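Local coordinates for Agap007691-pb (Anopheles gambiae, PDB 5C98), which is of unknown function but belongs to the serpin family, whose members are commonly inhibitors of serine proteases, at residues S99-E104 against L169-G174; E152-E157 against G320-C325. All coordinates share one frame; numbering follows the deposited sequence.

Interaction 1. Residues S99-E104 against L169-G174; sequences SFVLVE and LMLFSG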
loop_
_atom_site.group_PDB
_atom_site.type_symbol
_atom_site.label_atom_id
_atom_site.label_comp_id
_atom_site.label_asym_id
_atom_site.label_seq_id
_atom_site.Cartn_x
_atom_site.Cartn_y
_atom_site.Cartn_z
ATOM N N SER A 99 5.397 -9.914 3.898
ATOM C CA SER A 99 5.712 -10.525 2.618
ATOM C C SER A 99 5.681 -12.042 2.714
ATOM O O SER A 99 5.891 -12.638 3.775
ATOM C CB SER A 99 7.073 -10.085 2.103
ATOM O OG SER A 99 8.099 -10.424 3.016
ATOM N N PHE A 100 5.460 -12.667 1.560
ATOM C CA PHE A 100 5.341 -14.114 1.482
ATOM C C PHE A 100 5.859 -14.504 0.111
ATOM O O PHE A 100 5.605 -13.802 -0.882
ATOM C CB PHE A 100 3.871 -14.489 1.653
ATOM C CG PHE A 100 3.599 -15.950 1.689
ATOM C CD1 PHE A 100 3.850 -16.663 2.842
ATOM C CD2 PHE A 100 3.091 -16.619 0.583
ATOM C CE1 PHE A 100 3.614 -18.039 2.912
ATOM C CE2 PHE A 100 2.838 -17.987 0.646
ATOM C CZ PHE A 100 3.118 -18.706 1.796
ATOM N N VAL A 101 6.595 -15.595 0.058
ATOM C CA VAL A 101 7.244 -16.030 -1.165
ATOM C C VAL A 101 6.840 -17.464 -1.444
ATOM O O VAL A 101 6.918 -18.320 -0.549
ATOM C CB VAL A 101 8.773 -15.929 -1.044
ATOM C CG1 VAL A 101 9.459 -16.311 -2.327
ATOM C CG2 VAL A 101 9.197 -14.542 -0.595
ATOM N N LEU A 102 6.426 -17.732 -2.685
ATOM C CA LEU A 102 6.269 -19.096 -3.167
ATOM C C LEU A 102 7.452 -19.467 -4.046
ATOM O O LEU A 102 7.881 -18.688 -4.892
ATOM C CB LEU A 102 5.003 -19.270 -4.006
ATOM C CG LEU A 102 3.657 -19.085 -3.319
ATOM C CD1 LEU A 102 2.550 -19.176 -4.351
ATOM C CD2 LEU A 102 3.490 -20.153 -2.251
ATOM N N VAL A 103 7.977 -20.665 -3.836
ATOM C CA VAL A 103 9.009 -21.238 -4.692
ATOM C C VAL A 103 8.550 -22.621 -5.133
ATOM O O VAL A 103 7.872 -23.345 -4.391
ATOM C CB VAL A 103 10.393 -21.331 -4.003
ATOM C CG1 VAL A 103 10.975 -19.951 -3.753
ATOM C CG2 VAL A 103 10.314 -22.136 -2.713
ATOM N N GLU A 104 8.922 -22.987 -6.357
ATOM C CA GLU A 104 8.614 -24.327 -6.859
ATOM C C GLU A 104 9.326 -25.386 -6.024
ATOM O O GLU A 104 10.559 -25.411 -5.932
ATOM C CB GLU A 104 9.028 -24.440 -8.332
ATOM C CG GLU A 104 9.023 -25.859 -8.926
ATOM C CD GLU A 104 7.726 -26.626 -8.707
ATOM O OE1 GLU A 104 6.636 -26.028 -8.872
ATOM O OE2 GLU A 104 7.820 -27.832 -8.372
ATOM N N LEU A 169 8.776 -18.788 -9.063
ATOM C CA LEU A 169 9.052 -17.834 -7.993
ATOM C C LEU A 169 7.997 -16.746 -8.026
ATOM O O LEU A 169 7.849 -16.065 -9.047
ATOM C CB LEU A 169 10.417 -17.193 -8.210
ATOM C CG LEU A 169 10.846 -16.145 -7.200
ATOM C CD1 LEU A 169 11.133 -16.777 -5.831
ATOM C CD2 LEU A 169 12.110 -15.424 -7.695
ATOM N N MET A 170 7.300 -16.533 -6.905
ATOM C CA MET A 170 6.286 -15.493 -6.825
ATOM C C MET A 170 6.340 -14.817 -5.472
ATOM O O MET A 170 6.691 -15.436 -4.464
ATOM C CB MET A 170 4.886 -16.064 -6.989
ATOM C CG MET A 170 4.724 -16.849 -8.287
ATOM S SD MET A 170 2.997 -17.177 -8.689
ATOM C CE MET A 170 2.506 -15.573 -9.271
ATOM N N LEU A 171 6.011 -13.525 -5.469
ATOM C CA LEU A 171 6.126 -12.679 -4.294
ATOM C C LEU A 171 4.773 -12.064 -3.979
ATOM O O LEU A 171 4.004 -11.745 -4.890
ATOM C CB LEU A 171 7.139 -11.541 -4.553
ATOM C CG LEU A 171 7.410 -10.554 -3.413
ATOM C CD1 LEU A 171 7.986 -11.255 -2.179
ATOM C CD2 LEU A 171 8.353 -9.485 -3.940
ATOM N N PHE A 172 4.477 -11.881 -2.692
ATOM C CA PHE A 172 3.232 -11.309 -2.209
ATOM C C PHE A 172 3.512 -10.308 -1.104
ATOM O O PHE A 172 4.420 -10.510 -0.300
ATOM C CB PHE A 172 2.288 -12.423 -1.735
ATOM C CG PHE A 172 2.080 -13.449 -2.792
ATOM C CD1 PHE A 172 1.053 -13.305 -3.717
ATOM C CD2 PHE A 172 2.936 -14.518 -2.925
ATOM C CE1 PHE A 172 0.906 -14.237 -4.729
ATOM C CE2 PHE A 172 2.794 -15.419 -3.941
ATOM C CZ PHE A 172 1.777 -15.288 -4.834
ATOM N N SER A 173 2.744 -9.211 -1.096
ATOM C CA SER A 173 2.829 -8.180 -0.069
ATOM C C SER A 173 1.431 -7.906 0.442
ATOM O O SER A 173 0.529 -7.631 -0.353
ATOM C CB SER A 173 3.370 -6.895 -0.690
ATOM O OG SER A 173 3.038 -5.780 0.136
ATOM N N GLY A 174 1.249 -7.959 1.748
ATOM C CA GLY A 174 0.023 -7.503 2.377
ATOM C C GLY A 174 0.307 -6.334 3.295
ATOM O O GLY A 174 1.159 -6.473 4.177
#

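Interaction 2. Residues E152-E157 against G320-C325; sequences EDFIGE and GFIQHC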
loop_
_atom_site.group_PDB
_atom_site.type_symbol
_atom_site.label_atom_id
_atom_site.label_comp_id
_atom_site.label_asym_id
_atom_site.label_seq_id
_atom_site.Cartn_x
_atom_site.Cartn_y
_atom_site.Cartn_z
ATOM N N GLU A 152 -8.933 -12.107 4.069
ATOM C CA GLU A 152 -9.248 -13.528 4.117
ATOM C C GLU A 152 -9.194 -14.202 2.755
ATOM O O GLU A 152 -9.172 -15.435 2.694
ATOM C CB GLU A 152 -10.631 -13.747 4.738
ATOM C CG GLU A 152 -10.743 -13.249 6.175
ATOM C CD GLU A 152 -9.907 -14.065 7.148
ATOM O OE1 GLU A 152 -10.166 -15.284 7.272
ATOM O OE2 GLU A 152 -8.993 -13.490 7.784
ATOM N N ASP A 153 -9.170 -13.436 1.668
ATOM C CA ASP A 153 -9.076 -13.973 0.307
ATOM C C ASP A 153 -8.021 -13.157 -0.432
ATOM O O ASP A 153 -8.307 -12.343 -1.311
ATOM C CB ASP A 153 -10.423 -13.922 -0.403
ATOM C CG ASP A 153 -11.271 -15.139 -0.116
ATOM O OD1 ASP A 153 -11.055 -16.176 -0.778
ATOM O OD2 ASP A 153 -12.145 -15.055 0.773
ATOM N N PHE A 154 -6.773 -13.383 -0.052
ATOM C CA PHE A 154 -5.689 -12.560 -0.560
ATOM C C PHE A 154 -5.579 -12.642 -2.088
ATOM O O PHE A 154 -5.344 -11.625 -2.752
ATOM C CB PHE A 154 -4.391 -12.987 0.147
ATOM C CG PHE A 154 -3.255 -12.058 -0.094
ATOM C CD1 PHE A 154 -2.565 -12.117 -1.274
ATOM C CD2 PHE A 154 -2.883 -11.109 0.843
ATOM C CE1 PHE A 154 -1.542 -11.250 -1.543
ATOM C CE2 PHE A 154 -1.823 -10.250 0.573
ATOM C CZ PHE A 154 -1.170 -10.325 -0.610
ATOM N N ILE A 155 -5.694 -13.848 -2.662
ATOM C CA ILE A 155 -5.536 -14.061 -4.100
ATOM C C ILE A 155 -6.539 -15.118 -4.530
ATOM O O ILE A 155 -7.091 -15.857 -3.712
ATOM C CB ILE A 155 -4.125 -14.510 -4.584
ATOM C CG1 ILE A 155 -3.568 -15.620 -3.691
ATOM C CG2 ILE A 155 -3.154 -13.324 -4.715
ATOM C CD1 ILE A 155 -2.521 -16.466 -4.398
ATOM N N GLY A 156 -6.773 -15.159 -5.841
ATOM C CA GLY A 156 -7.481 -16.250 -6.470
ATOM C C GLY A 156 -6.501 -17.176 -7.175
ATOM O O GLY A 156 -5.330 -16.866 -7.375
ATOM N N GLU A 157 -7.006 -18.350 -7.545
ATOM C CA GLU A 157 -6.159 -19.311 -8.239
ATOM C C GLU A 157 -5.592 -18.734 -9.529
ATOM O O GLU A 157 -4.462 -19.064 -9.916
ATOM C CB GLU A 157 -6.947 -20.585 -8.517
ATOM C CG GLU A 157 -6.992 -21.531 -7.331
ATOM C CD GLU A 157 -8.174 -21.300 -6.400
ATOM O OE1 GLU A 157 -8.820 -20.225 -6.475
ATOM O OE2 GLU A 157 -8.465 -22.210 -5.593
ATOM N N GLY A 320 5.766 -13.240 -10.695
ATOM C CA GLY A 320 4.617 -12.468 -10.305
ATOM C C GLY A 320 4.867 -11.770 -8.995
ATOM O O GLY A 320 5.693 -12.223 -8.194
ATOM N N PHE A 321 4.162 -10.664 -8.795
ATOM C CA PHE A 321 4.212 -9.919 -7.532
ATOM C C PHE A 321 2.842 -9.288 -7.370
ATOM O O PHE A 321 2.486 -8.402 -8.150
ATOM C CB PHE A 321 5.321 -8.862 -7.572
ATOM C CG PHE A 321 5.523 -8.107 -6.271
ATOM C CD1 PHE A 321 4.869 -8.485 -5.105
ATOM C CD2 PHE A 321 6.370 -7.012 -6.224
ATOM C CE1 PHE A 321 5.064 -7.779 -3.897
ATOM C CE2 PHE A 321 6.545 -6.312 -5.030
ATOM C CZ PHE A 321 5.897 -6.701 -3.886
ATOM N N ILE A 322 2.070 -9.759 -6.395
ATOM C CA ILE A 322 0.740 -9.256 -6.082
ATOM C C ILE A 322 0.765 -8.616 -4.705
ATOM O O ILE A 322 1.353 -9.165 -3.767
ATOM C CB ILE A 322 -0.306 -10.390 -6.121
ATOM C CG1 ILE A 322 -0.396 -11.002 -7.527
ATOM C CG2 ILE A 322 -1.661 -9.887 -5.667
ATOM C CD1 ILE A 322 -0.817 -10.055 -8.617
ATOM N N GLN A 323 0.086 -7.484 -4.583
ATOM C CA GLN A 323 -0.115 -6.802 -3.312
ATOM C C GLN A 323 -1.598 -6.726 -2.987
ATOM O O GLN A 323 -2.442 -6.597 -3.873
ATOM C CB GLN A 323 0.460 -5.391 -3.325
ATOM C CG GLN A 323 0.359 -4.653 -2.020
ATOM C CD GLN A 323 1.162 -3.367 -2.009
ATOM O OE1 GLN A 323 0.800 -2.373 -2.642
ATOM N NE2 GLN A 323 2.271 -3.380 -1.286
ATOM N N HIS A 324 -1.928 -6.803 -1.696
ATOM C CA HIS A 324 -3.296 -6.632 -1.225
ATOM C C HIS A 324 -3.253 -5.763 0.012
ATOM O O HIS A 324 -2.492 -6.040 0.948
ATOM C CB HIS A 324 -3.925 -7.996 -0.910
ATOM C CG HIS A 324 -5.401 -8.063 -1.132
ATOM N ND1 HIS A 324 -6.012 -9.155 -1.718
ATOM C CD2 HIS A 324 -6.400 -7.207 -0.815
ATOM C CE1 HIS A 324 -7.315 -8.962 -1.757
ATOM N NE2 HIS A 324 -7.583 -7.784 -1.218
ATOM N N CYS A 325 -4.005 -4.671 -0.015
ATOM C CA CYS A 325 -3.977 -3.692 1.051
ATOM C C CYS A 325 -5.357 -3.524 1.649
ATOM O O CYS A 325 -6.372 -3.705 0.974
ATOM C CB CYS A 325 -3.520 -2.344 0.537
ATOM S SG CYS A 325 -1.740 -2.298 0.113
#

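Interaction 1. Residues S99-E104 against L169-G174
Phe-172 lies directly across from Phe-100, and its side chain carries much of the contact between these two antiparallel strands. CB starts out 3.7 Å from the carbonyl oxygen O of Phe-100. The first torsion sets CG anti to its own carbonyl carbon (chi1 -54°), and one ring edge passes the same oxygen: CD2 of Phe-172 comes within 3.4 Å of O of Phe-100, which lies near the ring plane. CD2 of Phe-172 also comes up to the edge of the Phe-100 ring, near its plane, 4.1 Å from CD2 of Phe-100. Further out, CE2 of Phe-172 sits 3.8 Å from CD1 of Leu-102, and CZ touches that same methyl more loosely. The ring therefore spans two residues of strand 99-104. On the backbone, Phe-100 and Phe-172 exchange two N-H...O bonds, as do Leu-102 and Met-170, so these are the hydrogen-bonded pairs. On the opposite face, Val-101, Val-103, Leu-169 and Leu-171 form an aliphatic patch, with Ser-99 and Ser-173 at its end; CD1 of Leu-169 reaches back across the strands to CG1 of Val-103 (3.8 Å) and CG1 of Val-101. The strands belong to the main beta sheet of the serpin fold. Helix 133-146 covers the phenylalanine face, with Phe-143 stacked on Phe-100. Strand 124-128 runs parallel to 95-104 on its outer side, while strand 320-328 pairs with 169-177.

Interaction 2. Residues E152-E157 against G320-C325
His-324 meets Phe-154 where the loop following helix 133-146 folds over the main sheet of the serpin, sheet A in the usual family naming. The tight part is a two-point grip between these residues. CB of His-324 sits over one face of the Phe-154 ring, displaced toward the rim, with its shortest approach, 3.4 Å, to CE2 of Phe-154; this is a CH-pi contact. The imidazole continues past the ring and turns an edge toward the same phenyl group, the planes inclined at 54° with the centroids 5.3 Å apart, an edge-to-face pair. At the other end of the grip, ND1 of His-324 donates to the carbonyl oxygen of Phe-154, which lies in the imidazole plane. That bond holds the rotation of the imidazole, while CB, placed by the strand backbone, gives the phenyl ring a surface to lie against. The phenyl ring is put there by CG lying anti to the backbone N (chi1 -169°), and Tyr-144 of helix 133-146 stacks on it.

Away from this pair the fit is looser. Ile-155 and Ile-322 touch through single methyls, CG2 to CG2 at 3.9 Å, and CE1 of Phe-154 stands 4.3 Å from CG2 of Ile-322. At the solvent side Asp-153 is exposed; its carboxylate leads away from the strand, and its backbone oxygen O comes to 3.6 Å from CE1 of His-324. The loop is also tied to the helix, the N-H of Ile-155 binding OD1 of Asn-141. Helix and loop are thus held together as they lie on the sheet. The short polar link from loop to strand is ND1 of His-324 to O of Phe-154, 2.8 Å long and fairly straight at 158°.

Overall arrangement
Interactions 1 and 2 lie with their centres about 10 Å apart and share sheet A: strand 169-177 pairs in parallel with 320-328. Ser-173 joins them. Its O accepts from N of His-324 at 2.9 Å and has CZ of Phe-154 only 3.2 Å away; its OG bonds NE2 of Gln-323, also at 2.9 Å, and ND1 of His-45. This polar cluster on the sheet face away from Phe-154 probably corresponds to the serpin shutter region. In inhibitory serpins the cleaved reactive loop inserts between the equivalents of these two strands; here they pair directly, consistent with a native, uninserted state. Through Val-140 and Tyr-144, helix 133-146 packs on the phenylalanine face of interaction 1 and on loop residues of interaction 2.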